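Local structure of dihydropteridine reductase (Dictyostelium discoideum, 3ORF) at residues F221-S224 and S229-T232. The protein catalyses the NADH- or NADPH-dependent reduction of quinonoid dihydropteridine to tetrahydropteridine, and so probably regenerates the tetrahydrobiopterin cofactor of aromatic amino acid hydroxylases. Numbering follows the deposited sequence.
Sequences FEWS and SRPT
Arg230 grips the backbone carbonyl of Trp223 through its guanidinium edge: Arg230 NE donates to Trp223 O over 2.9 Å in a nearly straight bond (168° at the hydrogen), and the oxygen lies almost exactly in the guanidinium plane. A second, weak bond to the same Trp223 O comes from Arg230 NH2 at 3.4 Å, so one acceptor takes both N-H groups of that edge. The chain of Arg230, extended from CG to NE, passes alongside the Trp223 side chain at its root, Arg230 CG lying 4.0 Å from Trp223 CB.

Pro231 supplies the apolar half of the contact. Pro231 CD sits over one face of the Trp223 indole in a CH-pi contact, 3.7 Å from the centroid of the five-membered ring, while Pro231 CG reaches toward the six-membered ring, 3.9 Å from Trp223 CZ2. In this SDR-type Rossmann fold, the contact folds the loop after helix 213-225 back onto the last turn of that helix, just before the chain enters strand 236-242. Ser229 meets the same indole at its edge, Ser229 OG lying in the ring plane 3.4 Å from Trp223 CD1. With chi1 at 79°, this hydroxyl stands between its own backbone N and carbonyl carbon, and it hydrogen-bonds to Asn226 O.

Beneath the contact, Trp223 packs on Leu139, Leu186, Ile188 and Val237 of three neighbouring sheet strands, and Pro231 shares Leu186 and Val237. Arg230 also reaches Gly137 O with NH1, tying the helix end to the residue just ahead of strand 138-143; an alanine here would probably leave both carbonyls without this donor and untie the loop from the helix.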
ATOM      1  N   PHE A 221      -0.803 -25.600  -9.134  1.00 29.05           N
ATOM      2  CA  PHE A 221      -0.326 -26.599 -10.060  1.00 31.26           C
ATOM      3  C   PHE A 221      -1.206 -26.728 -11.292  1.00 32.29           C
ATOM      4  O   PHE A 221      -0.680 -26.767 -12.386  1.00 34.75           O
ATOM      5  CB  PHE A 221      -0.156 -27.967  -9.406  1.00 32.08           C
ATOM      6  CG  PHE A 221       0.562 -28.958 -10.322  1.00 35.57           C
ATOM      7  CD1 PHE A 221       1.910 -28.817 -10.574  1.00 33.36           C
ATOM      8  CD2 PHE A 221      -0.127 -30.035 -10.878  1.00 37.17           C
ATOM      9  CE1 PHE A 221       2.582 -29.772 -11.422  1.00 43.64           C
ATOM     10  CE2 PHE A 221       0.505 -30.991 -11.701  1.00 41.65           C
ATOM     11  CZ  PHE A 221       1.851 -30.859 -11.992  1.00 42.72           C
ATOM     12  N   GLU A 222      -2.526 -26.793 -11.119  1.00 32.63           N
ATOM     13  CA  GLU A 222      -3.470 -26.766 -12.257  1.00 33.66           C
ATOM     14  C   GLU A 222      -3.257 -25.532 -13.156  1.00 33.09           C
ATOM     15  O   GLU A 222      -3.214 -25.667 -14.376  1.00 33.00           O
ATOM     16  CB  GLU A 222      -4.937 -26.928 -11.774  1.00 35.03           C
ATOM     17  CG  GLU A 222      -6.065 -26.696 -12.822  1.00 41.44           C
ATOM     18  CD  GLU A 222      -7.519 -26.567 -12.204  1.00 50.86           C
ATOM     19  OE1 GLU A 222      -7.700 -26.255 -10.988  1.00 51.68           O
ATOM     20  OE2 GLU A 222      -8.500 -26.749 -12.975  1.00 55.32           O
ATOM     21  N   TRP A 223      -3.083 -24.345 -12.581  1.00 32.05           N
ATOM     22  CA  TRP A 223      -2.847 -23.178 -13.410  1.00 32.24           C
ATOM     23  C   TRP A 223      -1.474 -23.227 -14.084  1.00 31.63           C
ATOM     24  O   TRP A 223      -1.321 -22.707 -15.145  1.00 31.82           O
ATOM     25  CB  TRP A 223      -2.944 -21.868 -12.619  1.00 29.92           C
ATOM     26  CG  TRP A 223      -4.329 -21.466 -12.066  1.00 31.40           C
ATOM     27  CD1 TRP A 223      -5.567 -21.805 -12.530  1.00 28.31           C
ATOM     28  CD2 TRP A 223      -4.551 -20.621 -10.918  1.00 29.57           C
ATOM     29  NE1 TRP A 223      -6.553 -21.221 -11.733  1.00 29.24           N
ATOM     30  CE2 TRP A 223      -5.949 -20.479 -10.757  1.00 26.95           C
ATOM     31  CE3 TRP A 223      -3.688 -19.936 -10.035  1.00 28.58           C
ATOM     32  CZ2 TRP A 223      -6.503 -19.737  -9.725  1.00 28.98           C
ATOM     33  CZ3 TRP A 223      -4.258 -19.166  -8.996  1.00 27.48           C
ATOM     34  CH2 TRP A 223      -5.638 -19.091  -8.851  1.00 28.31           C
ATOM     35  N   SER A 224      -0.481 -23.810 -13.418  1.00 33.04           N
ATOM     36  CA  SER A 224       0.893 -23.944 -13.963  1.00 34.53           C
ATOM     37  C   SER A 224       1.042 -24.867 -15.195  1.00 37.21           C
ATOM     38  O   SER A 224       1.928 -24.637 -16.004  1.00 38.09           O
ATOM     39  CB  SER A 224       1.813 -24.461 -12.884  1.00 32.92           C
ATOM     40  OG  SER A 224       1.837 -23.469 -11.895  1.00 32.94           O
ATOM     41  N   SER A 229      -6.910 -23.069 -17.934  1.00 37.83           N
ATOM     42  CA  SER A 229      -7.725 -23.060 -16.751  1.00 36.71           C
ATOM     43  C   SER A 229      -7.446 -21.743 -16.020  1.00 35.02           C
ATOM     44  O   SER A 229      -8.047 -21.482 -15.005  1.00 34.42           O
ATOM     45  CB  SER A 229      -7.377 -24.262 -15.821  1.00 37.37           C
ATOM     46  OG  SER A 229      -6.180 -23.954 -15.099  1.00 35.03           O
ATOM     47  N   ARG A 230      -6.497 -20.957 -16.509  1.00 33.56           N
ATOM     48  CA  ARG A 230      -6.142 -19.694 -15.870  1.00 31.72           C
ATOM     49  C   ARG A 230      -7.233 -18.629 -15.872  1.00 30.48           C
ATOM     50  O   ARG A 230      -7.881 -18.363 -16.890  1.00 29.38           O
ATOM     51  CB  ARG A 230      -4.883 -19.099 -16.499  1.00 33.07           C
ATOM     52  CG  ARG A 230      -3.598 -19.765 -16.011  1.00 30.50           C
ATOM     53  CD  ARG A 230      -2.362 -19.322 -16.920  1.00 31.36           C
ATOM     54  NE  ARG A 230      -1.219 -20.195 -16.667  1.00 32.49           N
ATOM     55  CZ  ARG A 230       0.051 -19.977 -17.062  1.00 34.74           C
ATOM     56  NH1 ARG A 230       0.427 -18.912 -17.733  1.00 35.03           N
ATOM     57  NH2 ARG A 230       0.968 -20.860 -16.776  1.00 34.07           N
ATOM     58  N   PRO A 231      -7.477 -18.001 -14.706  1.00 27.96           N
ATOM     59  CA  PRO A 231      -8.438 -16.880 -14.806  1.00 26.03           C
ATOM     60  C   PRO A 231      -7.880 -15.750 -15.672  1.00 25.06           C
ATOM     61  O   PRO A 231      -6.711 -15.659 -15.899  1.00 22.80           O
ATOM     62  CB  PRO A 231      -8.540 -16.358 -13.355  1.00 25.09           C
ATOM     63  CG  PRO A 231      -7.949 -17.457 -12.482  1.00 23.91           C
ATOM     64  CD  PRO A 231      -7.022 -18.264 -13.340  1.00 26.86           C
ATOM     65  N   THR A 232      -8.734 -14.832 -16.081  1.00 25.87           N
ATOM     66  CA  THR A 232      -8.322 -13.561 -16.642  1.00 25.83           C
ATOM     67  C   THR A 232      -7.101 -12.919 -15.961  1.00 23.78           C
ATOM     68  O   THR A 232      -7.017 -12.801 -14.738  1.00 21.61           O
ATOM     69  CB  THR A 232      -9.553 -12.537 -16.677  1.00 25.52           C
ATOM     70  OG1 THR A 232     -10.451 -13.010 -17.674  1.00 31.70           O
ATOM     71  CG2 THR A 232      -9.133 -11.155 -17.125  1.00 27.34           C
TER